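Long-range contacts in Alr4995 protein (Nostoc sp., PDB 6LRF), which combines arginine dihydrolase and ornithine cyclodeaminase activities, and so probably turns arginine into ornithine and ornithine into proline: residues B[9-14]-B[54-59]; B[63-68]-B[91-96]; B[182-187]-B[208-213]; B[374-379]-B[422-427]; B[378-383]-B[405-410]. All blocks are in the same frame, centred on the assembly; numbering follows the deposited sequence.

Contact 1 (B[9-14]-B[54-59])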
# COMPACT_ATOMS: atom_id res chain seq x y z
N MSE B 9 -17.09 -16.08 -54.68
CA MSE B 9 -16.45 -16.95 -53.68
C MSE B 9 -15.23 -17.63 -54.27
O MSE B 9 -14.88 -17.42 -55.42
CB MSE B 9 -17.43 -18.00 -53.15
CG MSE B 9 -18.61 -17.40 -52.44
SE MSE B 9 -19.82 -18.71 -51.59
CE MSE B 9 -18.59 -19.49 -50.26
N CYS B 10 -14.56 -18.44 -53.46
CA CYS B 10 -13.41 -19.17 -53.94
C CYS B 10 -13.27 -20.44 -53.13
O CYS B 10 -13.13 -20.39 -51.90
CB CYS B 10 -12.14 -18.31 -53.85
SG CYS B 10 -10.65 -19.13 -54.42
N PRO B 11 -13.35 -21.59 -53.82
CA PRO B 11 -13.33 -22.91 -53.18
C PRO B 11 -12.01 -23.19 -52.44
O PRO B 11 -10.95 -22.69 -52.84
CB PRO B 11 -13.53 -23.87 -54.35
CG PRO B 11 -13.06 -23.13 -55.55
CD PRO B 11 -13.44 -21.70 -55.29
N PRO B 12 -12.09 -23.97 -51.36
CA PRO B 12 -10.95 -24.24 -50.46
C PRO B 12 -9.96 -25.28 -50.98
O PRO B 12 -9.40 -26.00 -50.16
CB PRO B 12 -11.64 -24.77 -49.20
CG PRO B 12 -12.90 -25.37 -49.68
CD PRO B 12 -13.35 -24.52 -50.82
N ASP B 13 -9.72 -25.33 -52.29
CA ASP B 13 -8.86 -26.36 -52.89
C ASP B 13 -7.44 -26.37 -52.31
O ASP B 13 -6.81 -27.43 -52.24
CB ASP B 13 -8.79 -26.18 -54.42
CG ASP B 13 -10.09 -26.60 -55.13
OD1 ASP B 13 -11.13 -26.79 -54.46
OD2 ASP B 13 -10.06 -26.73 -56.38
N HIS B 14 -6.94 -25.21 -51.91
CA HIS B 14 -5.60 -25.11 -51.33
C HIS B 14 -5.61 -24.29 -50.04
O HIS B 14 -4.67 -23.56 -49.73
CB HIS B 14 -4.63 -24.51 -52.34
CG HIS B 14 -4.68 -25.17 -53.68
ND1 HIS B 14 -4.91 -24.47 -54.85
CD2 HIS B 14 -4.54 -26.47 -54.03
CE1 HIS B 14 -4.90 -25.31 -55.86
NE2 HIS B 14 -4.69 -26.53 -55.40
N VAL B 54 -23.72 -17.25 -57.67
CA VAL B 54 -22.36 -17.26 -57.11
C VAL B 54 -21.32 -17.52 -58.19
O VAL B 54 -21.31 -18.58 -58.81
CB VAL B 54 -22.20 -18.33 -55.99
CG1 VAL B 54 -20.76 -18.37 -55.48
CG2 VAL B 54 -23.18 -18.07 -54.84
N ASP B 55 -20.45 -16.54 -58.41
CA ASP B 55 -19.28 -16.73 -59.25
C ASP B 55 -18.13 -17.22 -58.40
O ASP B 55 -18.12 -17.02 -57.19
CB ASP B 55 -18.88 -15.43 -59.95
CG ASP B 55 -19.92 -14.95 -60.94
OD1 ASP B 55 -20.61 -15.80 -61.56
OD2 ASP B 55 -20.05 -13.71 -61.10
N LEU B 56 -17.16 -17.85 -59.05
CA LEU B 56 -16.01 -18.40 -58.35
C LEU B 56 -14.72 -17.90 -58.98
O LEU B 56 -14.64 -17.78 -60.19
CB LEU B 56 -16.05 -19.93 -58.38
CG LEU B 56 -17.29 -20.63 -57.80
CD1 LEU B 56 -17.15 -22.13 -57.98
CD2 LEU B 56 -17.48 -20.30 -56.32
N VAL B 57 -13.74 -17.59 -58.13
CA VAL B 57 -12.36 -17.32 -58.55
C VAL B 57 -11.66 -18.66 -58.69
O VAL B 57 -11.97 -19.59 -57.95
CB VAL B 57 -11.57 -16.47 -57.52
CG1 VAL B 57 -10.15 -16.15 -58.03
CG2 VAL B 57 -12.31 -15.20 -57.15
N THR B 58 -10.70 -18.78 -59.60
CA THR B 58 -9.91 -20.00 -59.69
C THR B 58 -8.86 -20.08 -58.59
O THR B 58 -7.94 -19.26 -58.56
CB THR B 58 -9.20 -20.11 -61.04
OG1 THR B 58 -10.17 -20.06 -62.09
CG2 THR B 58 -8.43 -21.41 -61.11
N PRO B 59 -9.00 -21.05 -57.68
CA PRO B 59 -8.06 -21.20 -56.56
C PRO B 59 -6.63 -21.39 -57.05
O PRO B 59 -6.40 -21.91 -58.13
CB PRO B 59 -8.57 -22.45 -55.82
CG PRO B 59 -9.48 -23.15 -56.78
CD PRO B 59 -10.06 -22.08 -57.65

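Contact 2 (B[63-68]-B[91-96])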
# COMPACT_ATOMS: atom_id res chain seq x y z
N TRP B 63 -1.64 -19.67 -52.09
CA TRP B 63 -2.40 -18.51 -51.63
C TRP B 63 -3.68 -18.99 -50.97
O TRP B 63 -4.77 -18.84 -51.52
CB TRP B 63 -2.69 -17.55 -52.79
CG TRP B 63 -1.43 -17.20 -53.54
CD1 TRP B 63 -1.08 -17.62 -54.79
CD2 TRP B 63 -0.35 -16.39 -53.07
NE1 TRP B 63 0.15 -17.10 -55.13
CE2 TRP B 63 0.62 -16.35 -54.09
CE3 TRP B 63 -0.11 -15.69 -51.88
CZ2 TRP B 63 1.81 -15.64 -53.96
CZ3 TRP B 63 1.08 -14.98 -51.76
CH2 TRP B 63 2.03 -14.96 -52.79
N PRO B 64 -3.54 -19.58 -49.78
CA PRO B 64 -4.65 -20.25 -49.09
C PRO B 64 -5.78 -19.29 -48.72
O PRO B 64 -6.94 -19.70 -48.63
CB PRO B 64 -3.99 -20.81 -47.83
CG PRO B 64 -2.83 -19.92 -47.59
CD PRO B 64 -2.32 -19.55 -48.95
N ASP B 65 -5.45 -18.02 -48.52
CA ASP B 65 -6.45 -17.08 -48.03
C ASP B 65 -7.22 -16.45 -49.20
O ASP B 65 -8.07 -15.59 -49.00
CB ASP B 65 -5.80 -16.01 -47.16
CG ASP B 65 -5.34 -16.56 -45.81
OD1 ASP B 65 -6.14 -17.25 -45.14
OD2 ASP B 65 -4.17 -16.33 -45.44
N LEU B 66 -6.93 -16.93 -50.40
CA LEU B 66 -7.71 -16.54 -51.57
C LEU B 66 -9.20 -16.87 -51.39
O LEU B 66 -10.06 -16.28 -52.04
CB LEU B 66 -7.15 -17.21 -52.83
CG LEU B 66 -7.51 -16.54 -54.15
CD1 LEU B 66 -6.61 -15.34 -54.38
CD2 LEU B 66 -7.42 -17.51 -55.33
N VAL B 67 -9.51 -17.78 -50.47
CA VAL B 67 -10.89 -18.11 -50.15
C VAL B 67 -11.62 -16.92 -49.51
O VAL B 67 -12.85 -16.88 -49.48
CB VAL B 67 -10.98 -19.31 -49.19
CG1 VAL B 67 -10.50 -20.58 -49.88
CG2 VAL B 67 -10.17 -19.05 -47.92
N PHE B 68 -10.86 -15.96 -49.00
CA PHE B 68 -11.45 -14.81 -48.32
C PHE B 68 -11.66 -13.67 -49.31
O PHE B 68 -10.98 -12.63 -49.27
CB PHE B 68 -10.58 -14.40 -47.14
CG PHE B 68 -10.60 -15.40 -46.00
CD1 PHE B 68 -11.80 -15.98 -45.60
CD2 PHE B 68 -9.42 -15.79 -45.37
CE1 PHE B 68 -11.83 -16.91 -44.56
CE2 PHE B 68 -9.43 -16.72 -44.33
CZ PHE B 68 -10.64 -17.28 -43.92
N GLN B 91 -0.41 -10.68 -50.47
CA GLN B 91 -0.22 -9.78 -51.61
C GLN B 91 -0.23 -10.49 -52.97
O GLN B 91 -0.56 -9.89 -53.99
CB GLN B 91 1.07 -8.99 -51.46
CG GLN B 91 0.92 -7.77 -50.55
CD GLN B 91 2.26 -7.18 -50.12
OE1 GLN B 91 3.31 -7.52 -50.66
NE2 GLN B 91 2.22 -6.29 -49.12
N GLY B 92 0.11 -11.77 -52.99
CA GLY B 92 0.13 -12.52 -54.23
C GLY B 92 -1.27 -12.86 -54.71
O GLY B 92 -1.46 -13.29 -55.85
N GLU B 93 -2.25 -12.69 -53.83
CA GLU B 93 -3.64 -12.87 -54.22
C GLU B 93 -4.07 -11.78 -55.20
O GLU B 93 -4.99 -11.98 -56.00
CB GLU B 93 -4.56 -12.86 -53.00
CG GLU B 93 -4.22 -13.87 -51.92
CD GLU B 93 -5.16 -13.79 -50.70
OE1 GLU B 93 -6.27 -13.20 -50.80
OE2 GLU B 93 -4.78 -14.32 -49.63
N GLU B 94 -3.39 -10.64 -55.14
CA GLU B 94 -3.82 -9.43 -55.85
C GLU B 94 -3.95 -9.57 -57.37
O GLU B 94 -4.96 -9.14 -57.93
CB GLU B 94 -2.90 -8.27 -55.50
CG GLU B 94 -3.06 -7.85 -54.05
CD GLU B 94 -2.01 -6.84 -53.59
OE1 GLU B 94 -1.35 -6.20 -54.43
OE2 GLU B 94 -1.86 -6.68 -52.36
N PRO B 95 -2.94 -10.16 -58.04
CA PRO B 95 -3.13 -10.39 -59.48
C PRO B 95 -4.38 -11.22 -59.81
O PRO B 95 -5.08 -10.87 -60.77
CB PRO B 95 -1.86 -11.15 -59.87
CG PRO B 95 -0.84 -10.63 -58.94
CD PRO B 95 -1.56 -10.50 -57.63
N TYR B 96 -4.66 -12.26 -59.04
CA TYR B 96 -5.78 -13.14 -59.34
C TYR B 96 -7.11 -12.46 -59.12
O TYR B 96 -8.05 -12.65 -59.91
CB TYR B 96 -5.69 -14.42 -58.51
CG TYR B 96 -4.42 -15.16 -58.83
CD1 TYR B 96 -4.30 -15.86 -60.02
CD2 TYR B 96 -3.32 -15.11 -57.97
CE1 TYR B 96 -3.13 -16.52 -60.35
CE2 TYR B 96 -2.14 -15.78 -58.29
CZ TYR B 96 -2.06 -16.48 -59.48
OH TYR B 96 -0.91 -17.15 -59.84
O HOH W 1 -3.09 -16.33 -49.19

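Contact 3 (B[182-187]-B[208-213])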
# COMPACT_ATOMS: atom_id res chain seq x y z
N LEU B 182 -25.98 -4.62 -37.35
CA LEU B 182 -25.50 -5.64 -36.44
C LEU B 182 -24.04 -5.36 -36.14
O LEU B 182 -23.20 -5.42 -37.05
CB LEU B 182 -25.69 -7.02 -37.05
CG LEU B 182 -25.22 -8.23 -36.25
CD1 LEU B 182 -26.25 -8.56 -35.19
CD2 LEU B 182 -24.98 -9.43 -37.17
N TYR B 183 -23.71 -5.04 -34.90
CA TYR B 183 -22.35 -4.64 -34.58
C TYR B 183 -22.00 -4.90 -33.13
O TYR B 183 -22.87 -5.09 -32.29
CB TYR B 183 -22.12 -3.16 -34.94
CG TYR B 183 -22.63 -2.14 -33.95
CD1 TYR B 183 -21.77 -1.24 -33.34
CD2 TYR B 183 -23.98 -2.07 -33.63
CE1 TYR B 183 -22.23 -0.28 -32.43
CE2 TYR B 183 -24.46 -1.13 -32.73
CZ TYR B 183 -23.58 -0.24 -32.13
OH TYR B 183 -24.08 0.68 -31.23
N TYR B 184 -20.70 -4.92 -32.86
CA TYR B 184 -20.17 -5.14 -31.53
C TYR B 184 -19.43 -3.91 -31.02
O TYR B 184 -18.25 -3.73 -31.33
CB TYR B 184 -19.24 -6.35 -31.54
CG TYR B 184 -18.53 -6.57 -30.23
CD1 TYR B 184 -19.25 -6.81 -29.06
CD2 TYR B 184 -17.14 -6.55 -30.15
CE1 TYR B 184 -18.60 -7.01 -27.85
CE2 TYR B 184 -16.49 -6.76 -28.96
CZ TYR B 184 -17.22 -6.99 -27.81
OH TYR B 184 -16.58 -7.20 -26.61
N PRO B 185 -20.11 -3.06 -30.22
CA PRO B 185 -19.60 -1.75 -29.79
C PRO B 185 -18.21 -1.79 -29.15
O PRO B 185 -17.48 -0.80 -29.24
CB PRO B 185 -20.65 -1.28 -28.77
CG PRO B 185 -21.91 -1.98 -29.19
CD PRO B 185 -21.45 -3.34 -29.65
N GLY B 186 -17.83 -2.91 -28.55
CA GLY B 186 -16.54 -3.01 -27.90
C GLY B 186 -15.37 -3.05 -28.87
O GLY B 186 -14.21 -2.96 -28.48
N ALA B 187 -15.67 -3.19 -30.16
CA ALA B 187 -14.61 -3.24 -31.16
C ALA B 187 -14.14 -1.86 -31.59
O ALA B 187 -13.12 -1.73 -32.24
CB ALA B 187 -15.08 -4.04 -32.39
N ILE B 208 -24.41 -6.52 -30.07
CA ILE B 208 -24.32 -7.93 -29.67
C ILE B 208 -23.33 -8.17 -28.55
O ILE B 208 -22.39 -7.39 -28.36
CB ILE B 208 -23.94 -8.84 -30.85
CG1 ILE B 208 -22.52 -8.52 -31.33
CG2 ILE B 208 -24.95 -8.70 -31.97
CD1 ILE B 208 -21.93 -9.59 -32.21
N ALA B 209 -23.56 -9.26 -27.82
CA ALA B 209 -22.70 -9.70 -26.72
C ALA B 209 -21.36 -10.20 -27.24
O ALA B 209 -21.26 -10.61 -28.39
CB ALA B 209 -23.39 -10.80 -25.93
N GLU B 210 -20.34 -10.17 -26.38
CA GLU B 210 -19.01 -10.64 -26.75
C GLU B 210 -19.03 -12.13 -27.09
O GLU B 210 -18.22 -12.60 -27.89
CB GLU B 210 -18.01 -10.37 -25.63
CG GLU B 210 -16.55 -10.60 -26.04
CD GLU B 210 -15.55 -10.19 -24.96
OE1 GLU B 210 -15.87 -10.34 -23.75
OE2 GLU B 210 -14.44 -9.72 -25.31
N ALA B 211 -19.95 -12.87 -26.49
CA ALA B 211 -20.08 -14.29 -26.76
C ALA B 211 -20.39 -14.54 -28.23
O ALA B 211 -19.75 -15.37 -28.88
CB ALA B 211 -21.15 -14.91 -25.88
N ASP B 212 -21.38 -13.81 -28.76
CA ASP B 212 -21.74 -13.90 -30.17
C ASP B 212 -20.64 -13.33 -31.07
O ASP B 212 -20.37 -13.86 -32.15
CB ASP B 212 -23.06 -13.17 -30.45
CG ASP B 212 -24.28 -13.97 -29.99
OD1 ASP B 212 -24.65 -14.94 -30.69
OD2 ASP B 212 -24.88 -13.61 -28.95
N ALA B 213 -20.01 -12.25 -30.61
CA ALA B 213 -18.94 -11.60 -31.35
C ALA B 213 -17.74 -12.52 -31.64
O ALA B 213 -17.25 -12.55 -32.77
CB ALA B 213 -18.48 -10.36 -30.60

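Contact 4 (B[374-379]-B[422-427])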
# COMPACT_ATOMS: atom_id res chain seq x y z
N GLY B 374 -19.90 33.84 -18.29
CA GLY B 374 -19.40 32.59 -17.72
C GLY B 374 -19.56 31.37 -18.61
O GLY B 374 -19.54 30.25 -18.13
N VAL B 375 -19.73 31.58 -19.92
CA VAL B 375 -19.87 30.47 -20.87
C VAL B 375 -18.98 30.79 -22.07
O VAL B 375 -19.05 31.88 -22.62
CB VAL B 375 -21.34 30.28 -21.32
CG1 VAL B 375 -21.44 29.24 -22.44
CG2 VAL B 375 -22.22 29.87 -20.13
N ALA B 376 -18.10 29.87 -22.46
CA ALA B 376 -17.24 30.10 -23.63
C ALA B 376 -18.00 29.68 -24.89
O ALA B 376 -18.91 28.85 -24.81
CB ALA B 376 -15.93 29.34 -23.50
N PRO B 377 -17.67 30.29 -26.04
CA PRO B 377 -18.26 29.84 -27.31
C PRO B 377 -17.83 28.44 -27.61
O PRO B 377 -16.79 28.00 -27.11
CB PRO B 377 -17.68 30.81 -28.35
CG PRO B 377 -16.44 31.36 -27.70
CD PRO B 377 -16.76 31.43 -26.24
N ASP B 378 -18.61 27.74 -28.42
CA ASP B 378 -18.34 26.35 -28.71
C ASP B 378 -16.99 26.18 -29.40
O ASP B 378 -16.59 27.03 -30.20
CB ASP B 378 -19.46 25.77 -29.56
CG ASP B 378 -19.61 24.28 -29.36
OD1 ASP B 378 -20.22 23.87 -28.34
OD2 ASP B 378 -19.11 23.52 -30.22
N ASP B 379 -16.31 25.09 -29.08
CA ASP B 379 -14.99 24.76 -29.61
C ASP B 379 -13.89 25.71 -29.13
O ASP B 379 -12.86 25.85 -29.78
CB ASP B 379 -15.01 24.74 -31.14
CG ASP B 379 -13.80 24.03 -31.73
OD1 ASP B 379 -13.33 23.04 -31.12
OD2 ASP B 379 -13.31 24.48 -32.79
N LYS B 422 -8.36 33.09 -19.08
CA LYS B 422 -9.43 33.30 -18.10
C LYS B 422 -10.13 31.99 -17.85
O LYS B 422 -10.37 31.22 -18.78
CB LYS B 422 -10.46 34.32 -18.59
CG LYS B 422 -9.99 35.77 -18.65
CD LYS B 422 -11.12 36.63 -19.16
CE LYS B 422 -11.18 38.01 -18.54
NZ LYS B 422 -12.60 38.54 -18.60
N ILE B 423 -10.47 31.71 -16.60
CA ILE B 423 -11.32 30.55 -16.30
C ILE B 423 -12.74 30.83 -16.79
O ILE B 423 -13.14 31.98 -16.91
CB ILE B 423 -11.33 30.21 -14.80
CG1 ILE B 423 -11.86 31.40 -14.00
CG2 ILE B 423 -9.92 29.79 -14.34
CD1 ILE B 423 -12.02 31.12 -12.51
N LEU B 424 -13.49 29.77 -17.07
CA LEU B 424 -14.76 29.90 -17.77
C LEU B 424 -15.73 30.84 -17.09
O LEU B 424 -16.35 31.68 -17.74
CB LEU B 424 -15.42 28.53 -17.93
CG LEU B 424 -14.69 27.48 -18.76
CD1 LEU B 424 -15.48 26.17 -18.80
CD2 LEU B 424 -14.45 27.97 -20.17
N ARG B 425 -15.89 30.70 -15.77
CA ARG B 425 -16.90 31.48 -15.05
C ARG B 425 -16.58 32.98 -15.03
O ARG B 425 -17.45 33.79 -14.73
CB ARG B 425 -17.07 30.96 -13.61
CG ARG B 425 -15.86 31.13 -12.70
CD ARG B 425 -16.24 30.82 -11.26
NE ARG B 425 -15.14 31.04 -10.31
CZ ARG B 425 -14.39 30.06 -9.82
NH1 ARG B 425 -14.62 28.81 -10.20
NH2 ARG B 425 -13.42 30.31 -8.96
N ASP B 426 -15.34 33.36 -15.36
CA ASP B 426 -14.97 34.78 -15.40
C ASP B 426 -15.12 35.43 -16.78
O ASP B 426 -14.78 36.60 -16.95
CB ASP B 426 -13.53 34.99 -14.95
CG ASP B 426 -13.31 34.67 -13.47
OD1 ASP B 426 -14.29 34.67 -12.69
OD2 ASP B 426 -12.15 34.44 -13.08
N LEU B 427 -15.60 34.67 -17.77
CA LEU B 427 -15.78 35.25 -19.10
C LEU B 427 -16.99 36.17 -19.10
O LEU B 427 -18.00 35.87 -18.47
CB LEU B 427 -15.94 34.15 -20.15
CG LEU B 427 -14.74 33.25 -20.42
CD1 LEU B 427 -15.13 32.08 -21.32
CD2 LEU B 427 -13.62 34.04 -21.04

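Contact 5 (B[378-383]-B[405-410])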
# COMPACT_ATOMS: atom_id res chain seq x y z
N ASP B 378 -18.61 27.74 -28.42
CA ASP B 378 -18.34 26.35 -28.71
C ASP B 378 -16.99 26.18 -29.40
O ASP B 378 -16.59 27.03 -30.20
CB ASP B 378 -19.46 25.77 -29.56
CG ASP B 378 -19.61 24.28 -29.36
OD1 ASP B 378 -20.22 23.87 -28.34
OD2 ASP B 378 -19.11 23.52 -30.22
N ASP B 379 -16.31 25.09 -29.08
CA ASP B 379 -14.99 24.76 -29.61
C ASP B 379 -13.89 25.71 -29.13
O ASP B 379 -12.86 25.85 -29.78
CB ASP B 379 -15.01 24.74 -31.14
CG ASP B 379 -13.80 24.03 -31.73
OD1 ASP B 379 -13.33 23.04 -31.12
OD2 ASP B 379 -13.31 24.48 -32.79
N PHE B 380 -14.08 26.33 -27.96
CA PHE B 380 -13.02 27.17 -27.39
C PHE B 380 -11.76 26.34 -27.17
O PHE B 380 -11.81 25.16 -26.81
CB PHE B 380 -13.48 27.82 -26.07
CG PHE B 380 -13.75 26.84 -24.96
CD1 PHE B 380 -14.92 26.11 -24.95
CD2 PHE B 380 -12.84 26.66 -23.93
CE1 PHE B 380 -15.18 25.20 -23.94
CE2 PHE B 380 -13.09 25.76 -22.90
CZ PHE B 380 -14.27 25.03 -22.91
N TYR B 381 -10.61 26.96 -27.42
CA TYR B 381 -9.36 26.29 -27.17
C TYR B 381 -9.13 26.23 -25.66
O TYR B 381 -9.45 27.17 -24.92
CB TYR B 381 -8.22 27.01 -27.89
CG TYR B 381 -6.85 26.57 -27.45
CD1 TYR B 381 -6.23 25.45 -27.99
CD2 TYR B 381 -6.14 27.31 -26.51
CE1 TYR B 381 -4.94 25.05 -27.58
CE2 TYR B 381 -4.87 26.93 -26.09
CZ TYR B 381 -4.28 25.81 -26.62
OH TYR B 381 -3.00 25.48 -26.17
N VAL B 382 -8.59 25.10 -25.21
CA VAL B 382 -8.32 24.89 -23.79
C VAL B 382 -6.85 25.12 -23.45
O VAL B 382 -5.98 24.42 -23.95
CB VAL B 382 -8.73 23.47 -23.35
CG1 VAL B 382 -8.44 23.27 -21.84
CG2 VAL B 382 -10.20 23.24 -23.64
N SER B 383 -6.59 26.08 -22.58
CA SER B 383 -5.21 26.46 -22.26
C SER B 383 -4.50 25.40 -21.42
O SER B 383 -5.12 24.57 -20.76
CB SER B 383 -5.18 27.80 -21.54
OG SER B 383 -5.93 27.69 -20.35
N ASP B 405 -6.66 24.81 -18.27
CA ASP B 405 -8.11 24.66 -18.25
C ASP B 405 -8.84 25.98 -18.30
O ASP B 405 -9.94 26.12 -17.76
CB ASP B 405 -8.55 23.86 -17.02
CG ASP B 405 -8.10 22.40 -17.09
OD1 ASP B 405 -7.80 21.91 -18.20
OD2 ASP B 405 -8.03 21.75 -16.03
N GLY B 406 -8.24 26.96 -18.95
CA GLY B 406 -8.93 28.22 -19.18
C GLY B 406 -9.27 28.41 -20.65
O GLY B 406 -8.96 27.54 -21.48
N ALA B 407 -9.93 29.52 -20.96
CA ALA B 407 -10.07 29.98 -22.33
C ALA B 407 -9.13 31.16 -22.54
O ALA B 407 -8.65 31.77 -21.59
CB ALA B 407 -11.52 30.36 -22.63
N ILE B 408 -8.85 31.49 -23.79
CA ILE B 408 -8.00 32.64 -24.05
C ILE B 408 -8.83 33.76 -24.66
O ILE B 408 -9.38 33.61 -25.75
CB ILE B 408 -6.83 32.26 -24.97
CG1 ILE B 408 -6.01 31.14 -24.32
CG2 ILE B 408 -5.94 33.47 -25.25
CD1 ILE B 408 -4.81 30.73 -25.14
N ALA B 409 -8.94 34.87 -23.93
CA ALA B 409 -9.73 36.01 -24.37
C ALA B 409 -8.81 37.06 -24.98
O ALA B 409 -7.70 37.29 -24.50
CB ALA B 409 -10.53 36.60 -23.20
N ILE B 410 -9.27 37.67 -26.06
CA ILE B 410 -8.48 38.63 -26.81
C ILE B 410 -9.23 39.94 -26.78
O ILE B 410 -10.43 39.97 -27.08
CB ILE B 410 -8.26 38.22 -28.30
CG1 ILE B 410 -7.71 36.81 -28.40
CG2 ILE B 410 -7.33 39.22 -29.01
CD1 ILE B 410 -6.35 36.64 -27.73
O HOH W 2 -9.93 29.79 -25.76
O HOH W 3 -5.42 21.97 -20.03

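Contact 1 (B[9-14]-B[54-59])
A parallel beta bridge pairs Met9 with Leu56: Met9 N donates to Asp55 O at 2.9 Å, and Met9 O accepts Val57 N at 2.9 Å, nearly along the C=O axis. Met9 thus spends both its polar backbone atoms on the segment 54-59. Its side chain, a selenomethionine, and that of Leu56 lie on one face of the sheet. The Met9 chain crosses Val54 obliquely, with Met9 CG 3.8 Å from Val54 CG1, while Met9 CB meets Leu56 CD2. Cys10 holds SG anti to its backbone N (chi1 180°), which lays the sulphur 3.9 Å from Pro59 CA. Beyond the bridge, two rigid rings take over. Pro11 and Pro59 cross at about a right angle, CG to CG 3.8 Å, and Asp13 OD2 comes within 3.6 Å of Pro59 CG. An alanine here in place of Pro11 would lack the CG and CD atoms and would probably loosen the packing on Pro59. Strand 6-9 lies between 53-56 and the antiparallel 267-268 in a three-stranded sheet; helix 34-49, the link of this beta-alpha-beta unit, covers Met9 with Trp41 and Leu44, and Val54 with Tyr45.

Contact 2 (B[63-68]-B[91-96])
Aromatic contacts dominate the outer part of this pairing. Gly92 CA sits over one face of the Trp63 indole as a CH-pi contact, 3.5 Å from the centroid of the six-membered ring. Glycine suits the place because a CB there would fall 2.0 Å from Trp63 CH2, an outright clash. Tyr96 meets the same indole obliquely, with CE2 4.1 Å from Trp63 CD1 and the planes 46° apart. Apolar packing follows: Leu66 and Glu93 slide past each other in opposite directions, and Leu66 CD1 lies 3.5 Å from Glu93 CB, so the aliphatic stem of an acidic residue serves as greasy surface. The polar contacts lie deeper. The extended Glu93 chain carries OE2 to a water at 2.7 Å, which in turn accepts Asp65 N at 3.0 Å. Glu93 OE2 also forms a salt bridge with Arg90, which probably offsets part of the repulsion from nearby Asp65, itself bonded through OD2 to Tyr19 OH. Arg90 further binds Phe68 O. Two overlapping turns, closed by Leu66 N to Trp63 O and Phe68 N to Asp65 O in the loop between strands 53-56 and 73-76, pack on the N-terminal part of helix 93-103 in the GME-family part of the enzyme.

Contact 3 (B[182-187]-B[208-213])
Tyr184 carries the contact, its CG anti to the backbone N (chi1 174°), which brings the ring against helix 210-213. Tyr184 CB lies 3.9 Å from Ile208 CG1. At Tyr184 CG the ring meets Ala213 CB, 3.8 Å away; this methyl sits over the face as a CH-pi contact, and a small residue is what fits so close to the ring. Gly186 N lies above the centre of the opposite face, where a CB on Gly186 would strike Tyr184 CZ. Ile208 O lies at the ring edge, in its plane, 3.3 Å from Tyr184 CD1. Tyr184 CE1 is 3.8 Å from Glu210 CA. At the tip, Tyr184 OH rests 3.4 Å from Glu210 CG; the Glu210 carboxylate is turned to Arg165 in a salt bridge. Ile208 N donates to Tyr183 O at 3.1 Å, and the branched Ile208 CG2 presses on Leu182 CD1 at 3.5 Å, tighter than usual. Ala209 holds the N-cap position, its O accepting Ala213 N. The hydrogen bond from Ile208 N to Tyr183 O extends the parallel pairing of strands 181-183 and 205-207, whose link through helix 190-199 makes a beta-alpha-beta crossover in the GME-family part of the chain.

Contact 4 (B[374-379]-B[422-427])
Leu424 O is held by one hydrogen bond, from Leu427 N at 3.1 Å, which closes a 3-10 turn, and by one weaker CA-H...O contact, from Gly374 CA at 3.2 Å. That turn, residues 424-426, lies in the loop between strands 416-422 and 432-435 of the seven-stranded mixed sheet, and the segment 374-379, another loop of the same region, leans on it. Gly374 also donates its N to Leu427 O at 2.8 Å, a fairly straight bond in which the N stands above the carbonyl plane. Its phi of 73° favours glycine, and a CB would come within 3.5 Å of Arg425 O. The loop 374-379 is tied to helix 554-567 of the Rossmann-type portion as well, through Gly374 O to Arg565 and Ala376 N to Asn562, while Leu424 packs on Leu558 of that helix. Arg425 turns away from Gly374: its long chain lays the guanidinium flat over Ile423 CD1, NH1 binds Gly604 O, and NH2 reaches Gln617 of the third subunit, so the turn also contributes to the assembly. Between the two loops small and branched apolar groups suit a buried seam. Both leucines bring CG anti to the carbonyl carbon, and the single methyl Ala376 CB touches both Leu427 CD1 at 3.6 Å and Leu424 CD2 at 3.9 Å.

Contact 5 (B[378-383]-B[405-410])
Around Ser383 the contact is tight and polar. Ser383 N donates to Gly406 O at 3.0 Å, almost straight at 173°, and Ser383 O accepts Asp405 N at 2.9 Å. With chi1 at 59°, Ser383 OG lies between the backbone N and the carbonyl carbon, where it accepts Gly406 N at 2.8 Å and bonds to Arg403 O. Glycine fits opposite, since a CB would crowd OG. An alanine here in place of Ser383 would remove OG and would probably leave Gly406 N and Arg403 O less well satisfied. The other end is looser: Tyr381 and Ile408 lie side by side, CE2 to CD1 3.9 Å, and Phe380 CD2 stays 4.1 Å from Ala407 CB. There a water spans the backbones, donating to Tyr381 O and accepting Ile408 N. Back at the tight end, a second water joins Ser383 O to Asp405 OD1, which also binds His554. The arrangement is a buried loop bonded to the residues leading into strand 407-413, an inner strand of the mixed sheet.

Overall arrangement
The five contacts fall into three places. Contacts 1 and 2 touch, their centres about 10 Å apart, with Cys10 packing on Leu66 and Val67; both are partly buried. Contact 3, also partly buried, lies nearer the chain's centre. Contacts 4 and 5, both buried, lie on the far side of the chain's centre, use consecutive parts of the loop between strands 366-369 and 388-392, and meet where Lys422 O probably accepts Ala407 N; both lean on helix 554-567. Chemistry follows place: strand pairing and prolines in contact 1, aromatic faces in contacts 2 and 3, backbone bonds centred on Gly374 and Gly406 in contacts 4 and 5, with bridging waters in contacts 2 and 5.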